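Local coordinates for protein aspartokinase (Synechocystis, PDB 3L76) that probably catalyses the ATP-dependent phosphorylation of aspartate to 4-phospho-L-aspartate, and binds lysine and threonine in pockets of its ACT domains, at residues M202-S207 against S390-K395; D298-I303 against T563-I568; A363-R368 against V394-V399. All coordinates share one frame; numbering follows the deposited sequence.

Contact 1: M202-S207 against S390-K395. With LYS (lysine), chain F.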
ATOM      1  N   MET A 202     -23.770 -25.258   6.511  1.00 59.22           N
ATOM      2  CA  MET A 202     -22.486 -24.822   5.983  1.00 38.96           C
ATOM      3  C   MET A 202     -21.514 -24.624   7.129  1.00 50.92           C
ATOM      4  O   MET A 202     -20.327 -24.928   7.015  1.00 34.70           O
ATOM      5  CB  MET A 202     -22.648 -23.530   5.188  1.00 50.63           C
ATOM      6  CG  MET A 202     -21.382 -23.059   4.459  1.00 37.65           C
ATOM      7  SD  MET A 202     -20.815 -24.202   3.193  1.00 48.44           S
ATOM      8  CE  MET A 202     -19.278 -24.792   3.907  1.00 57.42           C
ATOM      9  N   LEU A 203     -22.031 -24.115   8.238  1.00 49.82           N
ATOM     10  CA  LEU A 203     -21.223 -23.928   9.432  1.00 33.29           C
ATOM     11  C   LEU A 203     -20.783 -25.271  10.027  1.00 46.43           C
ATOM     12  O   LEU A 203     -19.617 -25.453  10.354  1.00 36.91           O
ATOM     13  CB  LEU A 203     -21.976 -23.085  10.468  1.00 41.14           C
ATOM     14  CG  LEU A 203     -22.196 -21.606  10.100  1.00 43.39           C
ATOM     15  CD1 LEU A 203     -23.120 -20.897  11.077  1.00 23.68           C
ATOM     16  CD2 LEU A 203     -20.877 -20.860  10.027  1.00 30.27           C
ATOM     17  N   GLU A 204     -21.704 -26.217  10.153  1.00 50.38           N
ATOM     18  CA  GLU A 204     -21.337 -27.514  10.716  1.00 56.87           C
ATOM     19  C   GLU A 204     -20.421 -28.286   9.768  1.00 61.16           C
ATOM     20  O   GLU A 204     -19.669 -29.150  10.203  1.00 49.95           O
ATOM     21  CB  GLU A 204     -22.566 -28.350  11.093  1.00 42.85           C
ATOM     22  CG  GLU A 204     -23.313 -27.857  12.330  1.00 30.71           C
ATOM     23  CD  GLU A 204     -22.532 -28.054  13.631  1.00 43.77           C
ATOM     24  OE1 GLU A 204     -21.326 -28.361  13.587  1.00 38.44           O
ATOM     25  OE2 GLU A 204     -23.120 -27.877  14.716  1.00 30.78           O
ATOM     26  N   LEU A 205     -20.480 -27.955   8.480  1.00 52.22           N
ATOM     27  CA  LEU A 205     -19.625 -28.590   7.477  1.00 52.14           C
ATOM     28  C   LEU A 205     -18.518 -27.633   7.031  1.00 64.10           C
ATOM     29  O   LEU A 205     -18.057 -27.690   5.893  1.00 40.46           O
ATOM     30  CB  LEU A 205     -20.445 -29.054   6.262  1.00 35.48           C
ATOM     31  CG  LEU A 205     -21.419 -30.222   6.473  1.00 54.56           C
ATOM     32  CD1 LEU A 205     -22.525 -30.276   5.408  1.00 30.98           C
ATOM     33  CD2 LEU A 205     -20.671 -31.553   6.548  1.00 44.49           C
ATOM     34  N   ALA A 206     -18.099 -26.757   7.936  1.00 60.54           N
ATOM     35  CA  ALA A 206     -17.043 -25.781   7.654  1.00 39.42           C
ATOM     36  C   ALA A 206     -15.906 -26.324   6.795  1.00 55.13           C
ATOM     37  O   ALA A 206     -15.431 -25.649   5.881  1.00 68.97           O
ATOM     38  CB  ALA A 206     -16.486 -25.220   8.943  1.00 41.31           C
ATOM     39  N   SER A 207     -15.465 -27.538   7.094  1.00 55.82           N
ATOM     40  CA  SER A 207     -14.354 -28.149   6.372  1.00 55.32           C
ATOM     41  C   SER A 207     -14.642 -28.309   4.877  1.00 64.25           C
ATOM     42  O   SER A 207     -13.731 -28.224   4.058  1.00 55.00           O
ATOM     43  CB  SER A 207     -13.991 -29.510   6.985  1.00 55.27           C
ATOM     44  OG  SER A 207     -14.877 -30.524   6.541  1.00 62.32           O
ATOM     45  N   SER A 390     -20.781 -32.294  24.944  1.00 19.51           N
ATOM     46  CA  SER A 390     -20.812 -32.711  23.549  1.00 17.06           C
ATOM     47  C   SER A 390     -20.499 -31.525  22.633  1.00 42.70           C
ATOM     48  O   SER A 390     -21.170 -30.478  22.688  1.00 25.39           O
ATOM     49  CB  SER A 390     -22.187 -33.281  23.206  1.00 14.62           C
ATOM     50  OG  SER A 390     -22.233 -33.760  21.877  1.00 24.87           O
ATOM     51  N   THR A 391     -19.479 -31.690  21.795  1.00 29.17           N
ATOM     52  CA  THR A 391     -19.134 -30.679  20.808  1.00 20.55           C
ATOM     53  C   THR A 391     -19.554 -31.008  19.372  1.00 35.24           C
ATOM     54  O   THR A 391     -19.571 -32.167  18.947  1.00 29.71           O
ATOM     55  CB  THR A 391     -17.632 -30.339  20.808  1.00 26.02           C
ATOM     56  OG1 THR A 391     -16.864 -31.530  20.596  1.00 39.89           O
ATOM     57  CG2 THR A 391     -17.242 -29.695  22.117  1.00 20.08           C
ATOM     58  N   SER A 392     -19.916 -29.958  18.633  1.00 35.58           N
ATOM     59  CA  SER A 392     -19.961 -30.032  17.172  1.00 32.35           C
ATOM     60  C   SER A 392     -18.856 -29.128  16.621  1.00 33.60           C
ATOM     61  O   SER A 392     -17.892 -28.827  17.322  1.00 29.49           O
ATOM     62  CB  SER A 392     -21.361 -29.694  16.605  1.00 15.12           C
ATOM     63  OG  SER A 392     -21.761 -28.360  16.889  1.00 43.00           O
ATOM     64  N   GLU A 393     -18.983 -28.683  15.380  1.00 40.32           N
ATOM     65  CA  GLU A 393     -17.996 -27.750  14.844  1.00 31.98           C
ATOM     66  C   GLU A 393     -18.124 -26.358  15.449  1.00 27.77           C
ATOM     67  O   GLU A 393     -17.131 -25.706  15.715  1.00 31.71           O
ATOM     68  CB  GLU A 393     -18.119 -27.647  13.331  1.00 47.01           C
ATOM     69  CG  GLU A 393     -16.928 -26.990  12.698  1.00 34.24           C
ATOM     70  CD  GLU A 393     -15.704 -27.880  12.761  1.00 55.55           C
ATOM     71  OE1 GLU A 393     -14.785 -27.598  13.560  1.00 60.56           O
ATOM     72  OE2 GLU A 393     -15.670 -28.873  12.014  1.00 46.46           O
ATOM     73  N   VAL A 394     -19.359 -25.944  15.714  1.00 21.67           N
ATOM     74  CA  VAL A 394     -19.634 -24.570  16.105  0.52 25.25           C
ATOM     75  C   VAL A 394     -20.440 -24.478  17.404  1.00 34.75           C
ATOM     76  O   VAL A 394     -20.871 -23.393  17.824  1.00 41.77           O
ATOM     77  CB  VAL A 394     -20.341 -23.800  14.959  0.52 40.33           C
ATOM     78  CG1 VAL A 394     -19.376 -23.553  13.816  0.52  7.15           C
ATOM     79  CG2 VAL A 394     -21.551 -24.574  14.464  0.52 48.45           C
ATOM     80  N   LYS A 395     -20.620 -25.617  18.064  1.00 31.88           N
ATOM     81  CA  LYS A 395     -21.292 -25.623  19.369  1.00 28.24           C
ATOM     82  C   LYS A 395     -20.549 -26.445  20.387  1.00 26.41           C
ATOM     83  O   LYS A 395     -20.080 -27.551  20.092  1.00 35.20           O
ATOM     84  CB  LYS A 395     -22.721 -26.205  19.262  1.00 18.47           C
ATOM     85  CG  LYS A 395     -23.744 -25.234  18.733  1.00 51.54           C
ATOM     86  CD  LYS A 395     -25.133 -25.796  18.829  1.00 35.21           C
ATOM     87  CE  LYS A 395     -26.113 -24.915  18.080  1.00 31.56           C
ATOM     88  NZ  LYS A 395     -27.520 -25.341  18.320  1.00 38.58           N
TER
HETATM   89  N   LYS F 604     -11.456 -24.946  19.231  1.00 21.46           N
HETATM   90  CA  LYS F 604     -12.176 -24.546  20.447  1.00 21.10           C
HETATM   91  C   LYS F 604     -11.291 -24.472  21.684  1.00 42.55           C
HETATM   92  O   LYS F 604     -10.187 -25.067  21.695  1.00 25.67           O
HETATM   93  CB  LYS F 604     -13.373 -25.477  20.700  1.00 26.87           C
HETATM   94  CG  LYS F 604     -14.453 -25.397  19.624  1.00 27.23           C
HETATM   95  CD  LYS F 604     -15.398 -26.589  19.645  1.00 31.58           C
HETATM   96  CE  LYS F 604     -14.831 -27.753  18.858  1.00 48.78           C
HETATM   97  NZ  LYS F 604     -15.696 -28.141  17.704  1.00 28.67           N
HETATM   98  OXT LYS F 604     -11.687 -23.807  22.675  1.00 21.86           O

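Contact 2: D298-I303 against T563-I568. With LYS (lysine), chain E.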
ATOM      1  N   ASP A 298     -37.837 -39.590  18.210  1.00 59.55           N
ATOM      2  CA  ASP A 298     -36.778 -38.683  17.790  1.00 57.07           C
ATOM      3  C   ASP A 298     -35.787 -38.425  18.921  1.00 51.01           C
ATOM      4  O   ASP A 298     -36.174 -38.250  20.082  1.00 36.24           O
ATOM      5  CB  ASP A 298     -37.346 -37.364  17.277  1.00 55.78           C
ATOM      6  CG  ASP A 298     -36.268 -36.431  16.789  1.00 57.54           C
ATOM      7  OD1 ASP A 298     -35.605 -36.758  15.782  1.00 48.43           O
ATOM      8  OD2 ASP A 298     -36.077 -35.377  17.422  1.00 48.67           O
ATOM      9  N   ILE A 299     -34.504 -38.397  18.572  1.00 40.82           N
ATOM     10  CA  ILE A 299     -33.445 -38.175  19.557  1.00 20.78           C
ATOM     11  C   ILE A 299     -32.693 -36.831  19.350  1.00 44.04           C
ATOM     12  O   ILE A 299     -32.491 -36.381  18.225  1.00 35.25           O
ATOM     13  CB  ILE A 299     -32.431 -39.337  19.527  1.00 34.44           C
ATOM     14  CG1 ILE A 299     -33.133 -40.655  19.844  1.00 30.76           C
ATOM     15  CG2 ILE A 299     -31.258 -39.065  20.476  1.00 30.26           C
ATOM     16  CD1 ILE A 299     -32.208 -41.739  20.286  1.00 50.08           C
ATOM     17  N   ASP A 300     -32.296 -36.198  20.449  1.00 26.56           N
ATOM     18  CA  ASP A 300     -31.446 -35.014  20.408  1.00 25.97           C
ATOM     19  C   ASP A 300     -29.965 -35.340  20.632  1.00 38.86           C
ATOM     20  O   ASP A 300     -29.262 -35.660  19.689  1.00 35.76           O
ATOM     21  CB  ASP A 300     -31.885 -33.988  21.451  1.00 27.81           C
ATOM     22  CG  ASP A 300     -31.036 -32.724  21.405  1.00 37.78           C
ATOM     23  OD1 ASP A 300     -30.460 -32.471  20.333  1.00 27.09           O
ATOM     24  OD2 ASP A 300     -30.935 -32.008  22.425  1.00 35.22           O
ATOM     25  N   LEU A 301     -29.497 -35.234  21.878  1.00 20.21           N
ATOM     26  CA  LEU A 301     -28.114 -35.553  22.212  1.00 30.92           C
ATOM     27  C   LEU A 301     -27.795 -37.053  22.131  1.00 42.16           C
ATOM     28  O   LEU A 301     -28.551 -37.899  22.605  1.00 35.98           O
ATOM     29  CB  LEU A 301     -27.759 -35.037  23.614  1.00 26.44           C
ATOM     30  CG  LEU A 301     -27.466 -33.552  23.824  1.00 39.82           C
ATOM     31  CD1 LEU A 301     -27.571 -33.201  25.299  1.00 29.70           C
ATOM     32  CD2 LEU A 301     -26.084 -33.173  23.271  1.00 34.83           C
ATOM     33  N   ILE A 302     -26.664 -37.372  21.519  1.00 49.54           N
ATOM     34  CA  ILE A 302     -26.064 -38.687  21.670  1.00 29.73           C
ATOM     35  C   ILE A 302     -24.609 -38.512  22.111  1.00 45.27           C
ATOM     36  O   ILE A 302     -23.788 -37.912  21.402  1.00 38.52           O
ATOM     37  CB  ILE A 302     -26.152 -39.536  20.384  1.00 28.86           C
ATOM     38  CG1 ILE A 302     -27.601 -39.622  19.904  1.00 21.42           C
ATOM     39  CG2 ILE A 302     -25.562 -40.946  20.620  1.00 24.11           C
ATOM     40  CD1 ILE A 302     -27.772 -40.457  18.658  1.00 24.42           C
ATOM     41  N   ILE A 303     -24.302 -39.019  23.297  1.00 30.96           N
ATOM     42  CA  ILE A 303     -22.972 -38.873  23.867  1.00 35.36           C
ATOM     43  C   ILE A 303     -22.351 -40.230  24.229  1.00 27.56           C
ATOM     44  O   ILE A 303     -22.902 -41.013  25.005  1.00 37.29           O
ATOM     45  CB  ILE A 303     -23.005 -37.950  25.109  1.00 28.47           C
ATOM     46  CG1 ILE A 303     -23.738 -36.644  24.782  1.00 24.02           C
ATOM     47  CG2 ILE A 303     -21.594 -37.690  25.647  1.00 18.34           C
ATOM     48  CD1 ILE A 303     -23.748 -35.639  25.921  1.00 22.78           C
ATOM     49  N   THR A 563     -22.505 -35.080  19.381  1.00 32.37           N
ATOM     50  CA  THR A 563     -23.639 -34.631  18.604  1.00 31.83           C
ATOM     51  C   THR A 563     -23.929 -33.125  18.750  1.00 37.61           C
ATOM     52  O   THR A 563     -23.526 -32.490  19.724  1.00 30.61           O
ATOM     53  CB  THR A 563     -24.857 -35.503  18.990  1.00 32.21           C
ATOM     54  OG1 THR A 563     -25.377 -36.170  17.835  1.00 45.18           O
ATOM     55  CG2 THR A 563     -25.909 -34.709  19.676  1.00 15.30           C
ATOM     56  N   SER A 564     -24.564 -32.548  17.738  1.00 32.29           N
ATOM     57  CA  SER A 564     -25.370 -31.337  17.920  1.00 34.70           C
ATOM     58  C   SER A 564     -26.722 -31.624  17.273  1.00 35.84           C
ATOM     59  O   SER A 564     -26.977 -32.747  16.851  1.00 36.72           O
ATOM     60  CB  SER A 564     -24.700 -30.096  17.322  1.00 35.47           C
ATOM     61  OG  SER A 564     -24.717 -30.113  15.916  1.00 37.64           O
ATOM     62  N   GLU A 565     -27.604 -30.644  17.190  1.00 32.59           N
ATOM     63  CA  GLU A 565     -28.906 -30.913  16.572  1.00 32.29           C
ATOM     64  C   GLU A 565     -28.806 -31.349  15.106  1.00 32.15           C
ATOM     65  O   GLU A 565     -29.708 -31.997  14.595  1.00 28.57           O
ATOM     66  CB  GLU A 565     -29.840 -29.704  16.680  1.00 40.88           C
ATOM     67  CG  GLU A 565     -30.045 -29.172  18.096  1.00 19.48           C
ATOM     68  CD  GLU A 565     -28.878 -28.349  18.573  1.00 30.77           C
ATOM     69  OE1 GLU A 565     -27.951 -28.116  17.768  1.00 39.62           O
ATOM     70  OE2 GLU A 565     -28.901 -27.923  19.742  1.00 26.04           O
ATOM     71  N   ILE A 566     -27.720 -30.992  14.425  1.00 34.07           N
ATOM     72  CA  ILE A 566     -27.625 -31.262  12.988  1.00 27.00           C
ATOM     73  C   ILE A 566     -26.314 -31.917  12.559  1.00 37.95           C
ATOM     74  O   ILE A 566     -26.082 -32.131  11.372  1.00 50.00           O
ATOM     75  CB  ILE A 566     -27.873 -29.966  12.131  1.00 47.40           C
ATOM     76  CG1 ILE A 566     -26.678 -29.012  12.191  1.00 47.79           C
ATOM     77  CG2 ILE A 566     -29.144 -29.242  12.585  1.00 24.38           C
ATOM     78  CD1 ILE A 566     -26.872 -27.756  11.347  1.00 23.24           C
ATOM     79  N   LYS A 567     -25.460 -32.230  13.527  1.00 34.41           N
ATOM     80  CA  LYS A 567     -24.193 -32.913  13.249  1.00 43.49           C
ATOM     81  C   LYS A 567     -24.022 -34.118  14.154  1.00 37.24           C
ATOM     82  O   LYS A 567     -24.186 -34.006  15.366  1.00 40.61           O
ATOM     83  CB  LYS A 567     -22.997 -31.980  13.449  1.00 27.98           C
ATOM     84  CG  LYS A 567     -21.679 -32.586  12.991  1.00 38.92           C
ATOM     85  CD  LYS A 567     -20.504 -31.592  13.099  1.00 41.09           C
ATOM     86  CE  LYS A 567     -19.353 -31.976  12.154  1.00 26.59           C
ATOM     87  NZ  LYS A 567     -18.085 -31.322  12.548  1.00 51.74           N
ATOM     88  N   ILE A 568     -23.717 -35.267  13.557  1.00 29.30           N
ATOM     89  CA  ILE A 568     -23.277 -36.444  14.302  1.00 38.09           C
ATOM     90  C   ILE A 568     -21.844 -36.772  13.897  1.00 41.80           C
ATOM     91  O   ILE A 568     -21.544 -36.878  12.709  1.00 34.00           O
ATOM     92  CB  ILE A 568     -24.171 -37.685  14.073  1.00 43.07           C
ATOM     93  CG1 ILE A 568     -25.636 -37.377  14.390  1.00 43.97           C
ATOM     94  CG2 ILE A 568     -23.708 -38.828  14.954  1.00 33.02           C
ATOM     95  CD1 ILE A 568     -26.615 -38.232  13.608  1.00 35.88           C
TER
HETATM   96  N   LYS E 603     -32.801 -36.594  15.692  1.00 21.76           N
HETATM   97  CA  LYS E 603     -32.064 -37.567  14.897  1.00 35.84           C
HETATM   98  C   LYS E 603     -32.462 -38.990  15.312  1.00 51.63           C
HETATM   99  O   LYS E 603     -33.247 -39.186  16.253  1.00 31.17           O
HETATM  100  CB  LYS E 603     -30.549 -37.353  15.021  1.00 32.33           C
HETATM  101  CG  LYS E 603     -30.000 -37.363  16.465  1.00 25.28           C
HETATM  102  CD  LYS E 603     -28.473 -37.141  16.480  1.00 39.93           C
HETATM  103  CE  LYS E 603     -28.108 -35.677  16.242  1.00 25.09           C
HETATM  104  NZ  LYS E 603     -28.822 -34.783  17.221  1.00 35.58           N
HETATM  105  OXT LYS E 603     -32.031 -39.972  14.701  1.00 29.33           O

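Contact 3: A363-R368 against V394-V399. With LYS (lysine), chain F.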
ATOM      1  N   ALA A 363     -19.296 -19.421  14.982  1.00 27.38           N
ATOM      2  CA  ALA A 363     -18.295 -19.707  13.963  1.00 36.80           C
ATOM      3  C   ALA A 363     -16.873 -19.361  14.429  1.00 24.25           C
ATOM      4  O   ALA A 363     -15.907 -20.034  14.079  1.00 36.97           O
ATOM      5  CB  ALA A 363     -18.635 -18.976  12.699  1.00 33.41           C
ATOM      6  N   GLY A 364     -16.772 -18.328  15.253  1.00 22.35           N
ATOM      7  CA  GLY A 364     -15.495 -17.819  15.711  1.00 40.53           C
ATOM      8  C   GLY A 364     -14.720 -18.733  16.632  1.00 52.87           C
ATOM      9  O   GLY A 364     -13.636 -18.370  17.089  1.00 42.16           O
ATOM     10  N   MET A 365     -15.265 -19.914  16.910  1.00 42.52           N
ATOM     11  CA  MET A 365     -14.619 -20.832  17.843  1.00 35.13           C
ATOM     12  C   MET A 365     -13.832 -21.873  17.063  1.00 40.00           C
ATOM     13  O   MET A 365     -12.933 -22.511  17.599  1.00 34.77           O
ATOM     14  CB  MET A 365     -15.633 -21.502  18.785  1.00 34.95           C
ATOM     15  CG  MET A 365     -16.435 -22.652  18.145  1.00 38.37           C
ATOM     16  SD  MET A 365     -17.441 -23.657  19.272  1.00 40.17           S
ATOM     17  CE  MET A 365     -18.529 -22.427  20.009  1.00 26.00           C
ATOM     18  N   ILE A 366     -14.170 -22.036  15.789  1.00 28.55           N
ATOM     19  CA  ILE A 366     -13.420 -22.926  14.904  1.00 40.90           C
ATOM     20  C   ILE A 366     -11.916 -22.609  14.900  1.00 39.43           C
ATOM     21  O   ILE A 366     -11.508 -21.532  14.493  1.00 44.58           O
ATOM     22  CB  ILE A 366     -13.953 -22.854  13.461  1.00 31.81           C
ATOM     23  CG1 ILE A 366     -15.463 -23.103  13.438  1.00 34.07           C
ATOM     24  CG2 ILE A 366     -13.204 -23.825  12.561  1.00 20.36           C
ATOM     25  CD1 ILE A 366     -16.029 -23.347  12.064  1.00 40.73           C
ATOM     26  N   GLY A 367     -11.101 -23.545  15.369  1.00 37.85           N
ATOM     27  CA  GLY A 367      -9.660 -23.382  15.334  1.00 25.61           C
ATOM     28  C   GLY A 367      -9.109 -22.459  16.397  1.00 35.39           C
ATOM     29  O   GLY A 367      -7.905 -22.277  16.514  1.00 40.44           O
ATOM     30  N   ARG A 368      -9.986 -21.873  17.191  1.00 30.23           N
ATOM     31  CA  ARG A 368      -9.558 -20.900  18.183  1.00 42.68           C
ATOM     32  C   ARG A 368      -9.540 -21.476  19.603  1.00 48.35           C
ATOM     33  O   ARG A 368     -10.482 -22.133  20.021  1.00 53.86           O
ATOM     34  CB  ARG A 368     -10.456 -19.661  18.102  1.00 37.18           C
ATOM     35  CG  ARG A 368     -10.178 -18.621  19.142  1.00 36.01           C
ATOM     36  CD  ARG A 368     -10.860 -17.338  18.776  1.00 65.25           C
ATOM     37  NE  ARG A 368     -10.787 -16.370  19.858  1.00 76.69           N
ATOM     38  CZ  ARG A 368     -11.345 -15.168  19.814  1.00 72.66           C
ATOM     39  NH1 ARG A 368     -12.026 -14.790  18.737  1.00 57.83           N
ATOM     40  NH2 ARG A 368     -11.229 -14.355  20.853  1.00 60.11           N
ATOM     41  N   VAL A 394     -19.359 -25.944  15.714  1.00 21.67           N
ATOM     42  CA  VAL A 394     -19.634 -24.570  16.105  0.52 25.25           C
ATOM     43  C   VAL A 394     -20.440 -24.478  17.404  1.00 34.75           C
ATOM     44  O   VAL A 394     -20.871 -23.393  17.824  1.00 41.77           O
ATOM     45  CB  VAL A 394     -20.341 -23.800  14.959  0.52 40.33           C
ATOM     46  CG1 VAL A 394     -19.376 -23.553  13.816  0.52  7.15           C
ATOM     47  CG2 VAL A 394     -21.551 -24.574  14.464  0.52 48.45           C
ATOM     48  N   LYS A 395     -20.620 -25.617  18.064  1.00 31.88           N
ATOM     49  CA  LYS A 395     -21.292 -25.623  19.369  1.00 28.24           C
ATOM     50  C   LYS A 395     -20.549 -26.445  20.387  1.00 26.41           C
ATOM     51  O   LYS A 395     -20.080 -27.551  20.092  1.00 35.20           O
ATOM     52  CB  LYS A 395     -22.721 -26.205  19.262  1.00 18.47           C
ATOM     53  CG  LYS A 395     -23.744 -25.234  18.733  1.00 51.54           C
ATOM     54  CD  LYS A 395     -25.133 -25.796  18.829  1.00 35.21           C
ATOM     55  CE  LYS A 395     -26.113 -24.915  18.080  1.00 31.56           C
ATOM     56  NZ  LYS A 395     -27.520 -25.341  18.320  1.00 38.58           N
ATOM     57  N   VAL A 396     -20.463 -25.929  21.599  1.00 17.53           N
ATOM     58  CA  VAL A 396     -20.216 -26.804  22.744  1.00 40.37           C
ATOM     59  C   VAL A 396     -21.470 -26.887  23.634  1.00 31.64           C
ATOM     60  O   VAL A 396     -21.974 -25.875  24.127  1.00 32.29           O
ATOM     61  CB  VAL A 396     -18.901 -26.469  23.514  1.00 35.51           C
ATOM     62  CG1 VAL A 396     -18.535 -25.030  23.350  1.00 45.49           C
ATOM     63  CG2 VAL A 396     -19.010 -26.857  24.988  1.00 23.81           C
ATOM     64  N   SER A 397     -21.996 -28.104  23.777  1.00 35.15           N
ATOM     65  CA  SER A 397     -23.193 -28.354  24.584  1.00 11.27           C
ATOM     66  C   SER A 397     -22.848 -28.994  25.922  1.00 37.29           C
ATOM     67  O   SER A 397     -21.938 -29.821  26.016  1.00 36.24           O
ATOM     68  CB  SER A 397     -24.207 -29.218  23.840  1.00 30.17           C
ATOM     69  OG  SER A 397     -24.518 -28.702  22.555  1.00 29.30           O
ATOM     70  N   CYS A 398     -23.565 -28.572  26.957  1.00 23.95           N
ATOM     71  CA  CYS A 398     -23.380 -29.085  28.301  1.00 28.81           C
ATOM     72  C   CYS A 398     -24.722 -29.503  28.880  1.00 43.05           C
ATOM     73  O   CYS A 398     -25.744 -28.852  28.651  1.00 30.37           O
ATOM     74  CB  CYS A 398     -22.753 -28.028  29.205  1.00 18.16           C
ATOM     75  SG  CYS A 398     -21.007 -27.733  28.944  1.00 30.80           S
ATOM     76  N   VAL A 399     -24.731 -30.602  29.624  1.00 27.85           N
ATOM     77  CA  VAL A 399     -25.953 -30.973  30.320  1.00 22.73           C
ATOM     78  C   VAL A 399     -25.758 -30.598  31.766  1.00 31.21           C
ATOM     79  O   VAL A 399     -24.695 -30.854  32.331  1.00 29.00           O
ATOM     80  CB  VAL A 399     -26.289 -32.464  30.156  1.00 22.49           C
ATOM     81  CG1 VAL A 399     -27.541 -32.808  30.922  1.00 23.77           C
ATOM     82  CG2 VAL A 399     -26.460 -32.793  28.690  1.00 27.71           C
TER
HETATM   83  N   LYS F 604     -11.456 -24.946  19.231  1.00 21.46           N
HETATM   84  CA  LYS F 604     -12.176 -24.546  20.447  1.00 21.10           C
HETATM   85  C   LYS F 604     -11.291 -24.472  21.684  1.00 42.55           C
HETATM   86  O   LYS F 604     -10.187 -25.067  21.695  1.00 25.67           O
HETATM   87  CB  LYS F 604     -13.373 -25.477  20.700  1.00 26.87           C
HETATM   88  CG  LYS F 604     -14.453 -25.397  19.624  1.00 27.23           C
HETATM   89  CD  LYS F 604     -15.398 -26.589  19.645  1.00 31.58           C
HETATM   90  CE  LYS F 604     -14.831 -27.753  18.858  1.00 48.78           C
HETATM   91  NZ  LYS F 604     -15.696 -28.141  17.704  1.00 28.67           N
HETATM   92  OXT LYS F 604     -11.687 -23.807  22.675  1.00 21.86           O

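Contact 1: M202-S207 against S390-K395
OE2 of E204 is gripped by two serine hydroxyls: OG of S392, 2.6 Å from it, and OG of S564. The other carboxylate oxygen, OE1 of E204, takes the backbone N-H of E393, whose N lies 3.0 Å away. The bonds from S392 and E393 both use syn lone pairs, so serine hydroxyl and amide enter the carboxylate from its inner side and fix the rotation of the group. In E204 CG stands anti to the carbonyl carbon, and a bend at chi2 (-69°) turns CD toward the 390-395 turn.

E393 lends more than its amide. Its side chain and that of E204 run antiparallel past one another, the two carboxylate planes being 49° apart. CG of E393 lies 4.2 Å from CB of A206. The carboxylate of E393 has a long, weak ion pair with K567. On the helix side, L203 CB comes to 4.3 Å from CG1 of V394, a contact that is tentative because V394 is modelled in two conformers.

The carbonyls of the same turn look to the bound lysine: S392 O receives its NZ, at a modelled separation too short to be taken literally, and E393 O receives it weakly. E204 is thus a second-shell residue behind the side-chain amino group (NZ) of the ligand. The last turn of helix 199-204, in the amino acid kinase family region, here docks onto the wall of a lysine pocket formed between two ACT domains, where S472 and V473 of the other domain also bond the ligand.

Contact 2: D298-I303 against T563-I568
T563 inserts its side chain against the backbone of D300-I302, in a lysine pocket built between two ACT domains. CB of T563 is 3.6 Å from both N and O of I302. From there the methyl branch does most of the touching: CG2 of T563 meets I302 N at 3.3 Å, packs nearly as close to L301 CA and D300 O, and reaches CD2 of L301 at 3.9 Å. The hydroxyl branch turns to the ligand instead. OG1 of T563 sits 3.2 Å from CE of the bound lysine and has a weak hydrogen bond to K567 O, across the hairpin between strands 560-563 and 567-573. I568 CG1 and CD1 also touch the ligand's CD and CE.

The two segments are further joined through the ligand, whose NZ donates to D300 O at 2.7 Å and also to S564 O. Within the two segments, it is 298-303 that holds its alpha-amino end: the alpha N donates to D298 OD1 and I299 O, and I299 N returns a bond to the ligand's O. M537 O and A544 N also bond the ligand.

Beside the pocket, the acidic side chains of D300 and E565 run side by side, their carboxylate planes 26° apart. Such like charges would be expected to repel, but K357 NZ forms salt bridges to both; Q270 also binds D300, and K395 pairs with E565. The nearest atoms across this acidic pair are D300 OD1 and the methylene CG of E565, 4.0 Å apart.

Contact 3: A363-R368 against V394-V399
A thioether methyl, rather than a polar group, meets the backbone of V394: CE of M365 lies 3.3 Å from V394 O. The contact forms within an ACT domain, where the loop between strand 348-361 and helix 371-381 folds over the start of strand 395-401 and the lysine ligand lodges beside them. M365 runs from that loop toward the strand. Its CG is set between the backbone N and the carbonyl carbon (chi1 78°), and a bend at chi3 (58°) brings CE round to V394 O and, at 4.2 Å, to CG1 of V396. The sulfur touches the ligand on the way, with SD of M365 3.5 Å from CG of the bound lysine, so one side chain lies against both strand and ligand. An alanine at M365 would probably open a gap between V394-V396 and the aliphatic chain of the bound lysine, which would lose the thioether it packs on.

I366 adds a second apolar link. Its side chain lies alongside that of V394 with both tips directed alike, CD1 of I366 coming to 3.8 Å from CG1 of V394, although the two conformers of the valine make this pairing provisional. A206 and E393 also border I366, and A363 is tied through its N to E219.

A type II turn from M365 to R368, with G367 at positive phi (77°), then carries the loop past the ligand's alpha-amino group. M365 O closes this turn by accepting R368 N at 3.0 Å and takes a weak bond from the ligand's alpha N at 3.3 Å.

Overall arrangement
Following the chain, residues 202-207 at the end of helix 199-204 wait until 390-395 for their partner, so contact 1 closes a loop running from the kinase region into an ACT domain. Within that loop lies 298-303, which pairs with 563-568 far beyond it; contacts 1 and 2 therefore cross. Contact 3 is a local closure of 363-368 on 394-399, nested inside the loop of contact 2 and sharing V394 and K395 with contact 1. The three meet physically: S390 OG lies 2.8 Å from T563 O, and L301 packs on V399. Together they connect the kinase region, three ACT domains and two lysine sites.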